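Sugar isomerase (Sinorhizobium meliloti, PDB 3QC0) probably interconverts sugars as a zinc-binding isomerase with a xylose isomerase-like TIM barrel fold. Local coordinates at residues L59-L64 against L95-L100; V155-Q160 against V181-D186; T217-M222 against E248-D253. All coordinates share one frame; numbering follows the deposited sequence.

Contact 1: L59-L64 against L95-L100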
# COMPACT_ATOMS: atom_id res chain seq x y z
N LEU A 59 11.42 -16.95 29.03
CA LEU A 59 11.24 -16.13 27.79
C LEU A 59 9.90 -15.44 27.79
O LEU A 59 8.88 -16.04 28.11
CB LEU A 59 11.34 -17.00 26.52
CG LEU A 59 12.62 -17.80 26.22
CD1 LEU A 59 12.47 -18.56 24.89
CD2 LEU A 59 13.84 -16.92 26.20
N LYS A 60 9.91 -14.17 27.38
CA LYS A 60 8.69 -13.44 27.02
C LYS A 60 8.40 -13.74 25.55
O LYS A 60 9.32 -13.85 24.74
CB LYS A 60 8.88 -11.93 27.23
CG LYS A 60 7.87 -11.07 26.47
CD LYS A 60 8.05 -9.58 26.73
CE LYS A 60 7.58 -9.15 28.12
NZ LYS A 60 6.19 -9.57 28.45
N LEU A 61 7.13 -13.92 25.22
CA LEU A 61 6.69 -13.95 23.83
C LEU A 61 5.96 -12.64 23.55
O LEU A 61 4.92 -12.36 24.14
CB LEU A 61 5.78 -15.13 23.53
CG LEU A 61 6.48 -16.37 22.98
CD1 LEU A 61 7.42 -17.01 24.00
CD2 LEU A 61 5.46 -17.36 22.42
N THR A 62 6.53 -11.82 22.68
CA THR A 62 5.85 -10.56 22.33
C THR A 62 4.63 -10.82 21.44
O THR A 62 3.75 -9.95 21.31
CB THR A 62 6.83 -9.56 21.66
OG1 THR A 62 7.58 -10.23 20.64
CG2 THR A 62 7.78 -8.96 22.72
N GLY A 63 4.59 -11.99 20.82
CA GLY A 63 3.46 -12.44 20.03
C GLY A 63 3.61 -13.90 19.66
O GLY A 63 4.72 -14.46 19.78
N LEU A 64 2.51 -14.50 19.21
CA LEU A 64 2.54 -15.75 18.45
C LEU A 64 1.99 -15.41 17.06
O LEU A 64 0.91 -14.80 16.94
CB LEU A 64 1.69 -16.84 19.09
CG LEU A 64 1.58 -18.16 18.35
CD1 LEU A 64 2.96 -18.88 18.21
CD2 LEU A 64 0.55 -19.09 19.02
N LEU A 95 2.05 -21.04 25.64
CA LEU A 95 3.35 -20.40 25.57
C LEU A 95 3.46 -19.08 26.36
O LEU A 95 4.51 -18.44 26.36
CB LEU A 95 3.74 -20.19 24.11
CG LEU A 95 3.76 -21.43 23.23
CD1 LEU A 95 4.00 -21.04 21.76
CD2 LEU A 95 4.83 -22.44 23.76
N GLY A 96 2.37 -18.64 26.99
CA GLY A 96 2.33 -17.38 27.70
C GLY A 96 2.52 -16.15 26.83
O GLY A 96 3.03 -15.14 27.29
N ALA A 97 2.11 -16.26 25.57
CA ALA A 97 2.29 -15.14 24.64
C ALA A 97 1.54 -13.86 25.07
O ALA A 97 0.39 -13.90 25.52
CB ALA A 97 1.85 -15.53 23.21
N ASP A 98 2.19 -12.71 24.89
CA ASP A 98 1.59 -11.44 25.23
C ASP A 98 0.38 -11.10 24.33
O ASP A 98 -0.49 -10.33 24.72
CB ASP A 98 2.62 -10.32 25.12
CG ASP A 98 3.66 -10.36 26.23
OD1 ASP A 98 3.50 -11.17 27.18
OD2 ASP A 98 4.62 -9.57 26.17
N CYS A 99 0.38 -11.65 23.12
CA CYS A 99 -0.78 -11.55 22.26
C CYS A 99 -0.70 -12.62 21.19
O CYS A 99 0.38 -13.21 20.95
CB CYS A 99 -0.90 -10.15 21.56
SG CYS A 99 0.43 -9.77 20.41
N LEU A 100 -1.86 -12.85 20.54
CA LEU A 100 -1.93 -13.60 19.29
C LEU A 100 -2.09 -12.58 18.17
O LEU A 100 -3.07 -11.83 18.18
CB LEU A 100 -3.13 -14.53 19.31
CG LEU A 100 -3.37 -15.32 18.01
CD1 LEU A 100 -2.22 -16.24 17.66
CD2 LEU A 100 -4.72 -16.06 18.01
O HOH W 1 5.97 -16.51 27.65
O HOH W 2 5.20 -13.47 27.36
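The carboxylate of Asp98 is the flat group through which this contact makes its salt bridge with Lys60. NZ of Lys60 lies close to the carboxylate plane and uses the syn lone pair of OD2, with NZ 2.8 Å from that oxygen. Lys60 starts out with CG anti to its backbone N (chi1 161°), then bends at chi3 and chi4, and the two side chains cross at about a right angle. Over one face of the carboxylate stands the carbonyl oxygen of Leu61, 3.2 Å from Asp98 CG; the two meet as carbonyl over carboxyl carbon, not as a hydrogen bond. That same oxygen accepts the backbone N of Asp98 at 2.9 Å. On the same side of the carboxylate plane a water is hydrogen-bonded to OD1 of Asp98, the carbonyl oxygen of Gly96 and Leu61 N, and so stitches the two backbones together. A second water joins the carbonyl oxygens of Leu59 and Leu95.

Apolar packing takes over away from this partly exposed end. CD2 of Leu61 touches CB of Leu95 at 3.7 Å, and CB of Leu61 lies 4.0 Å from CB of Ala97. Val54 of helix 47-57 also packs on Leu61. Gly96 takes positive phi in a Schellman motif that ends helix 75-94 and turns the chain back toward the sheet. There the backbone N of Leu64 donates to the carbonyl oxygen of Cys99 at 3.0 Å, a bond supported by a CA-H...O contact from Gly63, and Leu64 bridges Leu100 in parallel. Strand 60-68, helix 75-94 and strand 100-103 thus form a beta-alpha-beta crossover, the repeating unit of the TIM barrel.

Contact 2: V155-Q160 against V181-D186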
# COMPACT_ATOMS: atom_id res chain seq x y z
N VAL A 155 -7.35 -5.90 6.34
CA VAL A 155 -7.27 -4.82 7.36
C VAL A 155 -5.94 -4.15 7.04
O VAL A 155 -4.88 -4.76 7.17
CB VAL A 155 -7.31 -5.30 8.79
CG1 VAL A 155 -7.10 -4.08 9.77
CG2 VAL A 155 -8.64 -6.04 9.08
N ASN A 156 -6.04 -2.93 6.48
CA ASN A 156 -4.92 -2.27 5.84
C ASN A 156 -4.50 -0.91 6.35
O ASN A 156 -3.55 -0.33 5.81
CB ASN A 156 -5.21 -2.17 4.35
CG ASN A 156 -5.41 -3.54 3.74
OD1 ASN A 156 -6.53 -3.90 3.36
ND2 ASN A 156 -4.34 -4.35 3.73
N THR A 157 -5.20 -0.37 7.36
CA THR A 157 -4.76 0.88 8.00
C THR A 157 -4.92 0.73 9.51
O THR A 157 -5.80 -0.01 10.00
CB THR A 157 -5.53 2.12 7.51
OG1 THR A 157 -6.86 2.10 8.05
CG2 THR A 157 -5.46 2.23 5.93
N LEU A 158 -4.07 1.43 10.24
CA LEU A 158 -4.21 1.43 11.69
C LEU A 158 -5.57 2.02 12.10
O LEU A 158 -6.18 1.51 13.04
CB LEU A 158 -3.05 2.19 12.32
CG LEU A 158 -3.01 2.28 13.83
CD1 LEU A 158 -3.03 0.89 14.49
CD2 LEU A 158 -1.74 3.08 14.23
N GLY A 159 -6.05 3.06 11.42
CA GLY A 159 -7.35 3.61 11.70
C GLY A 159 -8.49 2.60 11.57
O GLY A 159 -9.36 2.53 12.40
N GLN A 160 -8.44 1.79 10.52
CA GLN A 160 -9.42 0.77 10.31
C GLN A 160 -9.30 -0.29 11.41
O GLN A 160 -10.31 -0.76 11.92
CB GLN A 160 -9.22 0.16 8.92
CG GLN A 160 -10.12 -1.02 8.62
CD GLN A 160 -9.64 -1.85 7.45
OE1 GLN A 160 -8.49 -1.70 7.02
NE2 GLN A 160 -10.48 -2.77 6.96
N VAL A 181 2.70 0.12 8.21
CA VAL A 181 2.03 1.40 8.53
C VAL A 181 2.85 2.67 8.31
O VAL A 181 2.28 3.76 8.42
CB VAL A 181 1.53 1.40 10.04
CG1 VAL A 181 0.70 0.18 10.37
CG2 VAL A 181 2.72 1.55 11.05
N TRP A 182 4.16 2.56 8.05
CA TRP A 182 5.05 3.73 8.09
C TRP A 182 4.59 4.85 7.14
O TRP A 182 4.82 6.02 7.42
CB TRP A 182 6.49 3.36 7.74
CG TRP A 182 6.70 3.05 6.32
CD1 TRP A 182 6.47 1.88 5.69
CD2 TRP A 182 7.11 3.98 5.31
NE1 TRP A 182 6.73 2.01 4.34
CE2 TRP A 182 7.14 3.29 4.09
CE3 TRP A 182 7.50 5.30 5.35
CZ2 TRP A 182 7.52 3.91 2.88
CZ3 TRP A 182 7.85 5.93 4.18
CH2 TRP A 182 7.87 5.23 2.94
N TRP A 183 3.99 4.46 6.02
CA TRP A 183 3.58 5.35 4.93
C TRP A 183 2.31 6.11 5.22
O TRP A 183 1.95 7.04 4.51
CB TRP A 183 3.39 4.46 3.63
CG TRP A 183 2.31 3.51 3.88
CD1 TRP A 183 2.45 2.26 4.44
CD2 TRP A 183 0.90 3.74 3.81
NE1 TRP A 183 1.24 1.71 4.68
CE2 TRP A 183 0.26 2.60 4.34
CE3 TRP A 183 0.10 4.80 3.32
CZ2 TRP A 183 -1.11 2.48 4.41
CZ3 TRP A 183 -1.26 4.68 3.41
CH2 TRP A 183 -1.86 3.53 3.95
N ASP A 184 1.55 5.71 6.25
CA ASP A 184 0.20 6.22 6.42
C ASP A 184 0.23 7.70 6.78
O ASP A 184 0.80 8.08 7.79
CB ASP A 184 -0.52 5.40 7.50
CG ASP A 184 -2.00 5.72 7.63
OD1 ASP A 184 -2.44 6.84 7.35
OD2 ASP A 184 -2.75 4.80 8.04
N PRO A 185 -0.41 8.56 5.96
CA PRO A 185 -0.33 9.98 6.25
C PRO A 185 -0.95 10.36 7.58
O PRO A 185 -0.61 11.42 8.09
CB PRO A 185 -1.00 10.65 5.03
CG PRO A 185 -1.68 9.69 4.34
CD PRO A 185 -1.11 8.31 4.70
N ASP A 186 -1.85 9.52 8.09
CA ASP A 186 -2.49 9.82 9.37
C ASP A 186 -1.90 9.01 10.54
O ASP A 186 -2.52 8.88 11.62
CB ASP A 186 -3.99 9.58 9.30
CG ASP A 186 -4.76 10.42 10.37
OD1 ASP A 186 -4.28 11.51 10.77
OD2 ASP A 186 -5.82 9.99 10.79
O HOH W 3 -1.82 2.45 8.99
O HOH W 4 -4.95 4.92 9.57
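CB of Thr157 lies 3.9 Å from OD2 of Asp184, a van der Waals contact; the polar link between the segments runs through two waters. Each donates to OD2 at 2.7 Å, one accepting from the backbone N of Leu158 and the other from that of Gly159. CG of Asp184 is anti to its backbone N (chi1 -172°), on the side of the start of helix 158-168. The negative charge would thereby be stabilised, at one remove, by the amino end of the helix. The other oxygen, OD1, accepts from Asp186 N at 2.8 Å and closes an Asx turn, fixing the rotation of the group.

Thr157 is the N-cap residue. With OG1 between the backbone N and the carbonyl carbon (chi1 73°), it accepts from Gln160 N at 2.9 Å, and CG2 is left beside the rim of Trp183, 4.3 Å from CH2. Gln160 in turn accepts from Asn156 N through OE1. The Trp183 indole meets the carbonyl oxygen of Asn156 edge-on and in plane, CZ2 being 4.0 Å from that oxygen, while CB of Asp184 lies over one face, toward the rim. NE1 donates to the carbonyl oxygen of His180.

The second subunit reaches this region: its Arg118 donates to Trp183 O, and its Trp183 packs on Thr157. At this interface the contact joins the start of helix 158-168 to the loop after helix 178-181, both within the beta-alpha connections that follow strands 139-141 and 172-177 at the carboxyl end of a TIM barrel.

Contact 3: T217-M222 against E248-D253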
# COMPACT_ATOMS: atom_id res chain seq x y z
N THR A 217 9.41 -10.73 0.58
CA THR A 217 10.64 -11.17 1.23
C THR A 217 11.84 -10.24 1.04
O THR A 217 13.00 -10.71 0.91
CB THR A 217 10.97 -12.59 0.76
OG1 THR A 217 11.18 -12.56 -0.66
CG2 THR A 217 9.85 -13.58 1.15
N ASP A 218 11.59 -8.94 0.99
CA ASP A 218 12.67 -7.95 0.97
C ASP A 218 12.48 -6.83 1.99
O ASP A 218 12.76 -5.64 1.71
CB ASP A 218 12.86 -7.42 -0.46
CG ASP A 218 14.18 -6.70 -0.64
OD1 ASP A 218 15.22 -7.19 -0.11
OD2 ASP A 218 14.20 -5.64 -1.33
N ARG A 219 12.03 -7.18 3.18
CA ARG A 219 12.11 -6.26 4.31
C ARG A 219 13.56 -5.94 4.62
O ARG A 219 14.45 -6.81 4.46
CB ARG A 219 11.46 -6.80 5.57
CG ARG A 219 10.01 -7.16 5.47
CD ARG A 219 9.42 -7.34 6.85
NE ARG A 219 8.00 -7.62 6.84
CZ ARG A 219 7.20 -7.50 7.89
NH1 ARG A 219 7.69 -7.21 9.09
NH2 ARG A 219 5.90 -7.72 7.76
N GLY A 220 13.81 -4.74 5.11
CA GLY A 220 15.15 -4.28 5.46
C GLY A 220 15.49 -4.45 6.91
O GLY A 220 14.60 -4.46 7.79
N MSE A 221 16.78 -4.64 7.18
CA MSE A 221 17.31 -4.46 8.50
C MSE A 221 17.13 -2.99 8.88
O MSE A 221 17.34 -2.08 8.06
CB MSE A 221 18.80 -4.83 8.48
CG MSE A 221 19.54 -4.65 9.78
SE MSE A 221 18.94 -5.69 11.28
CE MSE A 221 19.55 -7.41 10.50
N MSE A 222 16.80 -2.75 10.12
CA MSE A 222 16.60 -1.40 10.63
C MSE A 222 17.81 -0.54 10.33
O MSE A 222 18.92 -0.89 10.68
CB MSE A 222 16.40 -1.39 12.13
CG MSE A 222 15.15 -2.02 12.63
SE MSE A 222 15.20 -3.96 12.81
CE MSE A 222 16.65 -4.19 14.02
N GLU A 248 11.20 -8.17 12.96
CA GLU A 248 10.55 -9.09 12.04
C GLU A 248 10.99 -8.75 10.63
O GLU A 248 10.52 -7.79 10.01
CB GLU A 248 9.02 -9.02 12.18
CG GLU A 248 8.30 -10.01 11.30
CD GLU A 248 6.82 -9.91 11.41
OE1 GLU A 248 6.33 -8.81 11.67
OE2 GLU A 248 6.14 -10.95 11.29
N ILE A 249 11.95 -9.51 10.14
CA ILE A 249 12.56 -9.32 8.83
C ILE A 249 12.38 -10.58 7.97
O ILE A 249 12.77 -11.67 8.37
CB ILE A 249 14.08 -9.00 8.94
CG1 ILE A 249 14.28 -7.71 9.72
CG2 ILE A 249 14.72 -8.91 7.53
CD1 ILE A 249 15.72 -7.38 10.18
N PHE A 250 11.79 -10.41 6.80
CA PHE A 250 11.73 -11.42 5.76
C PHE A 250 12.69 -10.97 4.65
O PHE A 250 12.43 -9.96 4.00
CB PHE A 250 10.31 -11.58 5.14
CG PHE A 250 9.17 -11.67 6.14
CD1 PHE A 250 9.32 -12.16 7.41
CD2 PHE A 250 7.89 -11.31 5.74
CE1 PHE A 250 8.23 -12.22 8.30
CE2 PHE A 250 6.81 -11.37 6.61
CZ PHE A 250 6.99 -11.81 7.91
N SER A 251 13.82 -11.66 4.47
CA SER A 251 14.85 -11.21 3.52
C SER A 251 15.48 -12.38 2.78
O SER A 251 16.54 -12.89 3.18
CB SER A 251 15.92 -10.38 4.23
OG SER A 251 16.94 -9.95 3.32
N ALA A 252 14.85 -12.76 1.68
CA ALA A 252 15.22 -13.99 0.98
C ALA A 252 16.63 -13.93 0.42
O ALA A 252 17.30 -14.96 0.36
CB ALA A 252 14.22 -14.31 -0.13
N ASP A 253 17.06 -12.76 -0.02
CA ASP A 253 18.36 -12.65 -0.73
C ASP A 253 19.47 -12.03 0.09
O ASP A 253 20.60 -11.90 -0.41
CB ASP A 253 18.16 -11.85 -2.02
CG ASP A 253 17.40 -12.66 -3.09
OD1 ASP A 253 17.38 -13.92 -3.00
OD2 ASP A 253 16.84 -12.02 -4.02
O HOH W 5 15.52 -10.16 -0.41
O HOH W 6 16.10 -7.51 2.38
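Arg219 and Glu248 meet beside the zinc site at the mouth of the TIM barrel, where the loops after strands 200-205 and 245-247 come together. OE1 of Glu248 is a zinc ligand, as are Glu142, Asp177 and His204. The same OE1 takes a weak hydrogen bond from NH1 of Arg219 at 3.3 Å, the guanidinium and carboxylate planes standing 68° apart. NH1 also donates to the carbonyl oxygen of Glu248 at 3.0 Å, from above the carbonyl plane, and to OD2 of Asp177. NH2 is hydrogen-bonded to an unidentified molecule, probably from the crystallisation liquor.

The next shell holds the guanidinium in place. Phe250 lies alongside Arg219 and receives it over one ring face in a cation-pi contact, CZ 4.4 Å from the ring centroid. An alanine in place of Arg219 would probably leave the Phe250 face uncovered and rob Glu248 and Asp177 of a positive partner. Arg219 is extended from CG to NE, and its backbone N is fixed by the carbonyl oxygen of Phe250 at 2.9 Å.

Farther out, CD1 of Ile249 packs against SE of selenomethionine Met221 at 3.8 Å. One water accepts from OG of Ser251 and donates to OD1 of Asp218 and to Arg219 O, linking the loops; Ser251 OG is also hydrogen-bonded with Trp255 N, and Asp218 OD2 forms a salt bridge with Lys213 NZ. Buried under the aliphatic part of Arg219, the backbone N of Phe250 has no polar partner in the model; CB of Arg219 lies 3.8 Å from it.

All three contacts are largely buried and belong to one eight-stranded barrel, yet they share no segment and do not touch one another. Contact 1 alone includes paired barrel strands, and combines leucine packing with a salt bridge at its more exposed end. Contacts 2 and 3 lie in the connections that follow barrel strands: in contact 2 all the hydrogen bonding between the segments goes through water, the buried area is smallest and the second subunit takes part, whereas contact 3 adds direct backbone bonds and a charged arginine beside a zinc ligand to its waters. Contacts 1 and 2 lie on opposite sides of the chain's centre, about 24 Å apart between centres. No other subunit touches contact 1 or contact 3.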